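Local structure of succinyl-CoA ligase (ADP-forming) subunit alpha (Methanosaeta concilii, 6HXI) at residues 14-19 with 42-47; 69-74 with 98-103; 83-88 with 149-154. The protein binds coenzyme A and belongs to the succinyl-CoA ligase alpha-subunit family, with a further region related to the C-terminal domain of citrate synthase. One frame throughout, in Å; residues are numbered along the deposited sequence.

Interaction 1 of 3, residues 14-19 with 42-47; sequences KAFVYG and ISAIIN
Ile46 has more of its surface covered than any other residue here, and it meets two aromatic residues with two branches. Its CG1 lies anti to the carbonyl carbon (chi1 -52°), which sends CG2 anti to the backbone N. Through CG1, the methyl CD1 reaches Phe16 and rests 3.7 Å from Phe16 CB, the two side chains crossing obliquely. The other branch meets Tyr18 at about a right angle, with Ile46 CG2 3.5 Å from Tyr18 CD2. Tyr18 has CG anti to its backbone N, and one face of its ring also covers the carbonyl oxygen of Ile46. The methyl of Ala44 lies at the edge of the Phe16 ring, near its plane, with Ala44 CB 3.9 Å from Phe16 CD1. These four side chains share one face of the sheet, and Ile71 and Ala74 of helix 71-77 pack onto it. On the other face, Val17 CG2 meets Ile42 CD1 at 3.9 Å.

Four backbone hydrogen bonds hold the strands in parallel. Ile46 N to Val17 O (2.8 Å, 169°) and Gly19 N to Ile46 O (2.8 Å, 170°) are the straightest. Val17 O also receives a CH contact from Ile45 CA. The register slips by one residue between Ala15 and Phe16, a beta bulge, and Ser43 is the extra residue. Its N donates to Ala15 O at 2.8 Å. Ser43 OG lies alongside the Lys14 chain, 3.4 Å from Lys14 CB, and bonds a water that makes only a weak bond to Lys14 NZ. Pro40 O and Ser39 OG hold that ammonium.

The C-terminal end of strand 15-18 lies near bound coenzyme A. Strand 15-18, helix 22-34 and strand 42-46 form a beta-alpha-beta unit, as in the Rossmann-like CoA-binding domain of this family.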
# COMPACT_ATOMS: atom_id res chain seq x y z
N LYS B 14 34.23 30.86 -19.00
CA LYS B 14 33.14 30.22 -18.28
C LYS B 14 31.82 30.80 -18.82
O LYS B 14 31.73 32.01 -19.10
CB LYS B 14 33.29 30.41 -16.77
CG LYS B 14 34.41 29.57 -16.16
CD LYS B 14 34.05 28.09 -16.07
CE LYS B 14 34.97 27.35 -15.14
NZ LYS B 14 34.42 26.03 -14.76
N ALA B 15 30.84 29.94 -19.01
CA ALA B 15 29.60 30.30 -19.64
C ALA B 15 28.35 29.75 -18.95
O ALA B 15 28.42 28.80 -18.17
CB ALA B 15 29.61 29.80 -21.09
N PHE B 16 27.20 30.36 -19.29
CA PHE B 16 25.88 29.91 -18.91
C PHE B 16 25.24 29.44 -20.18
O PHE B 16 25.46 30.03 -21.24
CB PHE B 16 25.03 31.04 -18.33
CG PHE B 16 25.54 31.70 -17.07
CD1 PHE B 16 25.79 30.95 -15.93
CD2 PHE B 16 25.67 33.08 -17.01
CE1 PHE B 16 26.20 31.57 -14.74
CE2 PHE B 16 26.12 33.70 -15.84
CZ PHE B 16 26.36 32.94 -14.70
N VAL B 17 24.49 28.37 -20.11
CA VAL B 17 23.71 27.88 -21.23
C VAL B 17 22.28 28.17 -20.83
O VAL B 17 21.79 27.60 -19.86
CB VAL B 17 23.96 26.38 -21.55
CG1 VAL B 17 22.96 25.87 -22.60
CG2 VAL B 17 25.39 26.14 -22.01
N TYR B 18 21.63 29.12 -21.52
CA TYR B 18 20.22 29.46 -21.30
C TYR B 18 19.40 28.51 -22.17
O TYR B 18 19.51 28.54 -23.41
CB TYR B 18 19.91 30.94 -21.65
CG TYR B 18 18.51 31.32 -21.24
CD1 TYR B 18 17.41 30.96 -22.02
CD2 TYR B 18 18.26 31.95 -20.02
CE1 TYR B 18 16.12 31.23 -21.62
CE2 TYR B 18 16.96 32.25 -19.61
CZ TYR B 18 15.89 31.87 -20.41
OH TYR B 18 14.61 32.16 -20.03
N GLY B 19 18.58 27.69 -21.52
CA GLY B 19 17.73 26.72 -22.18
C GLY B 19 18.23 25.32 -21.91
O GLY B 19 19.44 25.09 -21.97
N ILE B 42 31.27 25.51 -18.76
CA ILE B 42 29.92 25.84 -18.31
C ILE B 42 29.89 25.91 -16.79
O ILE B 42 30.14 24.90 -16.13
CB ILE B 42 28.89 24.80 -18.83
CG1 ILE B 42 28.86 24.75 -20.38
CG2 ILE B 42 27.50 25.03 -18.22
CD1 ILE B 42 28.09 23.51 -20.95
N SER B 43 29.53 27.08 -16.25
CA SER B 43 29.39 27.29 -14.81
C SER B 43 27.97 26.85 -14.39
O SER B 43 27.83 26.18 -13.37
CB SER B 43 29.61 28.77 -14.47
OG SER B 43 30.97 29.14 -14.59
N ALA B 44 26.93 27.22 -15.19
CA ALA B 44 25.54 26.85 -14.87
C ALA B 44 24.64 26.80 -16.10
O ALA B 44 24.95 27.37 -17.15
CB ALA B 44 24.94 27.82 -13.84
N ILE B 45 23.49 26.15 -15.93
CA ILE B 45 22.43 26.09 -16.93
C ILE B 45 21.33 27.00 -16.41
O ILE B 45 21.08 27.04 -15.21
CB ILE B 45 21.94 24.65 -17.15
CG1 ILE B 45 23.11 23.75 -17.61
CG2 ILE B 45 20.78 24.59 -18.15
CD1 ILE B 45 23.09 22.45 -16.95
N ILE B 46 20.67 27.74 -17.32
CA ILE B 46 19.54 28.56 -16.91
C ILE B 46 18.31 27.86 -17.51
O ILE B 46 18.22 27.72 -18.73
CB ILE B 46 19.70 30.08 -17.25
CG1 ILE B 46 21.05 30.62 -16.72
CG2 ILE B 46 18.53 30.87 -16.66
CD1 ILE B 46 21.53 31.87 -17.37
N ASN B 47 17.46 27.31 -16.66
CA ASN B 47 16.26 26.59 -17.05
C ASN B 47 15.05 27.34 -16.47
O ASN B 47 14.79 27.30 -15.26
CB ASN B 47 16.32 25.14 -16.58
CG ASN B 47 15.21 24.25 -17.09
OD1 ASN B 47 14.21 24.70 -17.66
ND2 ASN B 47 15.34 22.97 -16.87
O HOH W 1 32.18 27.44 -12.55

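Interaction 2 of 3, residues 69-74 with 98-103; sequences KTIPLA and MEALKE
Apolar packing centres on Ile71, which points toward helix 93-102 from the first turn of helix 71-77. Its CG1 is anti to the carbonyl carbon and its CG2 anti to the backbone N, so the two branches spread over different partners. Ile71 CG2 lies 3.9 Å from Ala100 CA and equally near Glu103 CG. The longer branch ends at CD1, beside the carboxylate of Glu99.

Carboxylates also meet the proline ring. The side chains of Glu99 and Glu103 both cross Pro72 at about a right angle. Glu99 is extended, with CG anti to its backbone N (chi1 -163°), and places OE1 3.4 Å from Pro72 CD. Glu103 is bent at chi2 (-58°), which folds OE2 back to 3.5 Å from Pro72 CG. These are van der Waals contacts between carboxylate oxygens and ring carbons.

Polar links between the segments run through water. One water accepts from Ile71 N at 3.0 Å and donates to Glu99 OE2 at 2.8 Å. Another donates to both Pro72 O and Glu103 OE1, at 2.8 Å each. The first lies at the start of helix 71-77, where the positive end of the helix dipole may favour the charged form of Glu99. Thr70 is the N-cap of that helix, and its OG1 accepts from Leu73 N in a somewhat long capping bond.

The contact joins the N-terminal turn of helix 71-77 to the C-terminal turn of helix 93-102. Lys69, just before helix 71-77, packs on Lys481 of the second subunit. On the sheet side, Ile71 also packs on Tyr18 of strand 15-18 and Ile46 of strand 42-46. Met84 of strand 83-86 touches both Ile71 and Ala100, so the two helices lie together on one face of the same sheet.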
# COMPACT_ATOMS: atom_id res chain seq x y z
N LYS B 69 16.80 29.07 -12.33
CA LYS B 69 15.57 29.49 -13.00
C LYS B 69 15.73 30.81 -13.76
O LYS B 69 15.05 31.00 -14.78
CB LYS B 69 14.42 29.62 -11.97
CG LYS B 69 13.37 28.52 -12.06
CD LYS B 69 12.02 29.00 -11.54
CE LYS B 69 10.88 28.14 -12.04
NZ LYS B 69 9.54 28.70 -11.71
N THR B 70 16.58 31.74 -13.25
CA THR B 70 16.77 33.07 -13.85
C THR B 70 18.25 33.41 -14.12
O THR B 70 19.15 32.84 -13.51
CB THR B 70 16.12 34.19 -12.98
OG1 THR B 70 16.93 34.45 -11.83
CG2 THR B 70 14.68 33.88 -12.54
N ILE B 71 18.47 34.38 -15.02
CA ILE B 71 19.78 34.92 -15.39
C ILE B 71 20.39 35.69 -14.19
O ILE B 71 21.53 35.37 -13.85
CB ILE B 71 19.74 35.73 -16.69
CG1 ILE B 71 19.38 34.83 -17.89
CG2 ILE B 71 21.07 36.48 -16.93
CD1 ILE B 71 18.75 35.60 -19.13
N PRO B 72 19.69 36.65 -13.50
CA PRO B 72 20.29 37.32 -12.33
C PRO B 72 20.72 36.38 -11.20
O PRO B 72 21.71 36.67 -10.53
CB PRO B 72 19.19 38.27 -11.86
CG PRO B 72 18.36 38.51 -13.06
CD PRO B 72 18.34 37.19 -13.76
N LEU B 73 19.99 35.27 -10.96
CA LEU B 73 20.35 34.32 -9.89
C LEU B 73 21.62 33.55 -10.24
O LEU B 73 22.48 33.37 -9.37
CB LEU B 73 19.21 33.36 -9.56
CG LEU B 73 18.11 33.90 -8.66
CD1 LEU B 73 16.89 33.02 -8.71
CD2 LEU B 73 18.58 34.03 -7.21
N ALA B 74 21.76 33.14 -11.51
CA ALA B 74 22.95 32.43 -12.00
C ALA B 74 24.15 33.36 -11.98
O ALA B 74 25.20 32.96 -11.48
CB ALA B 74 22.72 31.89 -13.40
N MET B 98 18.41 40.68 -23.62
CA MET B 98 18.37 42.00 -23.00
C MET B 98 18.65 41.90 -21.51
O MET B 98 19.45 42.68 -20.99
CB MET B 98 17.07 42.73 -23.34
CG MET B 98 16.96 43.16 -24.81
SD MET B 98 18.17 44.40 -25.31
CE MET B 98 17.50 45.89 -24.48
N GLU B 99 18.05 40.90 -20.84
CA GLU B 99 18.29 40.65 -19.41
C GLU B 99 19.76 40.27 -19.15
O GLU B 99 20.37 40.81 -18.24
CB GLU B 99 17.32 39.59 -18.88
CG GLU B 99 17.22 39.56 -17.36
CD GLU B 99 16.23 38.56 -16.80
OE1 GLU B 99 15.88 38.69 -15.60
OE2 GLU B 99 15.79 37.66 -17.55
N ALA B 100 20.34 39.39 -19.98
CA ALA B 100 21.74 39.00 -19.84
C ALA B 100 22.69 40.20 -20.07
O ALA B 100 23.68 40.34 -19.34
CB ALA B 100 22.08 37.88 -20.81
N LEU B 101 22.38 41.08 -21.08
CA LEU B 101 23.19 42.27 -21.41
C LEU B 101 23.17 43.30 -20.25
O LEU B 101 24.15 44.00 -20.03
CB LEU B 101 22.73 42.92 -22.74
CG LEU B 101 23.02 42.17 -24.07
CD1 LEU B 101 22.35 42.88 -25.25
CD2 LEU B 101 24.52 42.05 -24.36
N LYS B 102 22.07 43.37 -19.51
CA LYS B 102 21.91 44.25 -18.36
C LYS B 102 22.73 43.77 -17.13
O LYS B 102 22.98 44.56 -16.22
CB LYS B 102 20.42 44.48 -18.02
CG LYS B 102 19.74 45.42 -19.02
CD LYS B 102 18.23 45.19 -19.14
CE LYS B 102 17.64 45.87 -20.36
NZ LYS B 102 16.19 45.56 -20.54
N GLU B 103 23.19 42.50 -17.14
CA GLU B 103 24.04 41.93 -16.10
C GLU B 103 25.46 42.44 -16.29
O GLU B 103 26.01 42.28 -17.38
CB GLU B 103 24.05 40.38 -16.16
CG GLU B 103 22.79 39.72 -15.64
CD GLU B 103 22.42 40.03 -14.20
OE1 GLU B 103 23.32 40.06 -13.33
OE2 GLU B 103 21.21 40.26 -13.96
O HOH W 2 15.96 35.04 -16.52
O HOH W 3 22.94 39.23 -10.67

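Interaction 3 of 3, residues 83-88 with 149-154; sequences VMVNFA and FRIGNT. With COA (coenzyme A), chain G.
The ring of Phe87 meets Gly152 and coenzyme A, both at its edge and near its plane. Gly152 CA is 4.0 Å from Phe87 CZ. Coenzyme A brings the methyl CEP to another part of the edge, 4.0 Å from Phe87 CD1, and CEP is also 3.4 Å from Phe87 O. The amide of Asn153 crosses obliquely, its plane 65° from that of the ring, with ND2 3.9 Å from Phe87 CE1. Further back along the strand, Val85 CG1 meets Ile151 CG2 at 3.8 Å. Val83 CG1 and Phe149 CZ meet tip to tip.

The next shell fixes the turn. Residues 151-154 form a type II' beta turn, in which Ile151 O accepts from both N and OG1 of Thr154. Arg150 grips Thr154 O side-on with NE and NH1, each at 2.8 Å. Arg27 NH2 holds Asn153 OD1. On the other segment, Asn86 OD1 accepts from Ala88 N at 3.0 Å, an Asx turn at the end of the strand, next to Phe87 and Ala88 of the coenzyme A pocket.

Strand 83-86 lies between strands 15-18 and 108-111 of the seven-stranded sheet. Strand 149-150 is at an edge of the six-stranded sheet within this chain. Helix 22-34 packs beside both segments, touching Phe87 and Asn153 through Ala24 and Phe149 through Met28.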
# COMPACT_ATOMS: atom_id res chain seq x y z
N VAL B 83 30.04 34.72 -20.54
CA VAL B 83 29.38 34.32 -21.78
C VAL B 83 28.02 33.69 -21.48
O VAL B 83 27.94 32.87 -20.57
CB VAL B 83 30.28 33.34 -22.59
CG1 VAL B 83 29.57 32.85 -23.85
CG2 VAL B 83 31.62 33.98 -22.94
N MET B 84 26.98 34.03 -22.28
CA MET B 84 25.71 33.32 -22.24
C MET B 84 25.39 32.75 -23.63
O MET B 84 25.37 33.49 -24.61
CB MET B 84 24.53 34.17 -21.73
CG MET B 84 23.27 33.31 -21.56
SD MET B 84 21.87 34.14 -20.79
CE MET B 84 20.89 34.62 -22.24
N VAL B 85 25.15 31.41 -23.70
CA VAL B 85 24.75 30.69 -24.91
C VAL B 85 23.25 30.61 -24.78
O VAL B 85 22.74 29.90 -23.90
CB VAL B 85 25.44 29.31 -25.06
CG1 VAL B 85 25.01 28.62 -26.35
CG2 VAL B 85 26.97 29.44 -24.99
N ASN B 86 22.53 31.44 -25.58
CA ASN B 86 21.08 31.60 -25.50
C ASN B 86 20.32 30.74 -26.49
O ASN B 86 20.25 31.07 -27.68
CB ASN B 86 20.72 33.10 -25.63
CG ASN B 86 19.28 33.44 -25.34
OD1 ASN B 86 18.47 32.58 -25.01
ND2 ASN B 86 18.93 34.70 -25.38
N PHE B 87 19.70 29.66 -25.99
CA PHE B 87 18.87 28.75 -26.79
C PHE B 87 17.38 29.04 -26.65
O PHE B 87 16.58 28.17 -26.96
CB PHE B 87 19.12 27.29 -26.43
CG PHE B 87 20.42 26.75 -26.95
CD1 PHE B 87 20.53 26.32 -28.27
CD2 PHE B 87 21.50 26.55 -26.10
CE1 PHE B 87 21.73 25.79 -28.75
CE2 PHE B 87 22.70 26.01 -26.58
CZ PHE B 87 22.82 25.67 -27.92
N ALA B 88 17.00 30.24 -26.22
CA ALA B 88 15.58 30.63 -26.13
C ALA B 88 14.99 30.67 -27.55
O ALA B 88 15.73 30.91 -28.50
CB ALA B 88 15.46 32.01 -25.49
N PHE B 149 37.33 27.07 -26.50
CA PHE B 149 35.90 27.17 -26.18
C PHE B 149 35.05 27.01 -27.42
O PHE B 149 35.43 27.48 -28.50
CB PHE B 149 35.59 28.55 -25.53
CG PHE B 149 34.16 28.81 -25.10
CD1 PHE B 149 33.72 28.43 -23.84
CD2 PHE B 149 33.27 29.46 -25.95
CE1 PHE B 149 32.40 28.68 -23.43
CE2 PHE B 149 31.94 29.68 -25.55
CZ PHE B 149 31.51 29.29 -24.29
N ARG B 150 33.86 26.41 -27.26
CA ARG B 150 32.89 26.28 -28.34
C ARG B 150 31.53 26.83 -27.88
O ARG B 150 31.13 26.61 -26.73
CB ARG B 150 32.79 24.83 -28.85
CG ARG B 150 31.58 24.07 -28.37
CD ARG B 150 31.70 22.57 -28.53
NE ARG B 150 31.20 22.15 -29.82
CZ ARG B 150 31.12 20.90 -30.23
NH1 ARG B 150 30.70 20.63 -31.45
NH2 ARG B 150 31.50 19.90 -29.44
N ILE B 151 30.81 27.49 -28.79
CA ILE B 151 29.46 27.97 -28.50
C ILE B 151 28.48 26.86 -28.88
O ILE B 151 28.36 26.55 -30.07
CB ILE B 151 29.09 29.29 -29.21
CG1 ILE B 151 29.99 30.44 -28.75
CG2 ILE B 151 27.62 29.61 -28.96
CD1 ILE B 151 30.05 31.60 -29.77
N GLY B 152 27.81 26.28 -27.87
CA GLY B 152 26.79 25.24 -28.06
C GLY B 152 27.16 24.13 -29.02
O GLY B 152 28.13 23.40 -28.80
N ASN B 153 26.43 24.05 -30.12
CA ASN B 153 26.61 23.01 -31.14
C ASN B 153 27.66 23.32 -32.20
O ASN B 153 27.84 22.51 -33.12
CB ASN B 153 25.29 22.72 -31.82
CG ASN B 153 24.25 22.13 -30.88
OD1 ASN B 153 24.46 21.09 -30.29
ND2 ASN B 153 23.08 22.76 -30.80
N THR B 154 28.35 24.47 -32.11
CA THR B 154 29.35 24.84 -33.12
C THR B 154 30.36 23.72 -33.35
O THR B 154 31.00 23.26 -32.40
CB THR B 154 30.03 26.14 -32.79
OG1 THR B 154 29.02 27.13 -32.60
CG2 THR B 154 31.01 26.59 -33.87
N1A COA G . 2.73 24.05 -22.20
C2A COA G . 2.87 25.28 -22.71
N3A COA G . 3.88 25.77 -23.43
C4A COA G . 4.86 24.87 -23.58
C5A COA G . 4.86 23.57 -23.10
C6A COA G . 3.71 23.14 -22.40
N6A COA G . 3.53 21.90 -21.97
N7A COA G . 6.08 22.95 -23.35
C8A COA G . 6.77 23.87 -23.97
N9A COA G . 6.11 25.06 -24.14
C1B COA G . 6.61 26.29 -24.75
C2B COA G . 7.88 26.85 -24.14
O2B COA G . 7.60 27.62 -22.96
C3B COA G . 8.38 27.73 -25.29
O3B COA G . 7.67 28.99 -25.35
P3B COA G . 8.29 30.32 -25.99
O7A COA G . 8.75 29.97 -27.37
O8A COA G . 7.20 31.32 -25.95
O9A COA G . 9.41 30.76 -25.03
C4B COA G . 7.91 26.99 -26.55
O4B COA G . 6.91 26.04 -26.11
C5B COA G . 8.99 26.28 -27.33
O5B COA G . 9.82 25.59 -26.38
P1A COA G . 11.45 25.57 -26.53
O1A COA G . 12.12 24.53 -25.72
O2A COA G . 12.05 26.96 -26.34
O3A COA G . 11.46 25.20 -28.08
P2A COA G . 12.45 24.73 -29.23
O4A COA G . 12.49 23.25 -29.27
O5A COA G . 11.86 25.27 -30.51
O6A COA G . 13.90 25.36 -28.91
CBP COA G . 15.55 26.54 -30.28
CCP COA G . 14.30 26.66 -29.40
CDP COA G . 15.94 27.95 -30.74
CEP COA G . 16.72 25.91 -29.50
CAP COA G . 15.21 25.65 -31.50
OAP COA G . 13.97 26.02 -32.09
C9P COA G . 16.27 25.55 -32.59
O9P COA G . 17.22 24.78 -32.45
N8P COA G . 16.09 26.32 -33.68
C7P COA G . 17.07 26.40 -34.76
C6P COA G . 17.67 27.78 -34.86
C5P COA G . 18.61 27.91 -36.04
O5P COA G . 18.44 27.23 -37.05
N4P COA G . 19.61 28.77 -35.89
C3P COA G . 20.67 28.93 -36.89
C2P COA G . 21.74 27.87 -36.78
S1P COA G . 23.03 28.37 -37.95

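How the interactions relate
From the N terminus, interaction 1 comes first. It closes the loop through helix 22-34 before the other two begin, so it is in series with both. Interaction 2 opens at 69-74, and interaction 3 opens at 83-88 before 98-103 closes interaction 2. These two therefore cross, and the chain runs on to 149-154 to close interaction 3. All three meet at one sheet: strands 15-18 and 83-86 are neighbours in it, with Tyr18 N and O probably hydrogen-bonded to Val85 O and Phe87 N, respectively. Interaction 2 adds helices on one face. Interaction 3 ties this sheet to strand 149-150, outermost in the six-stranded sheet within this chain.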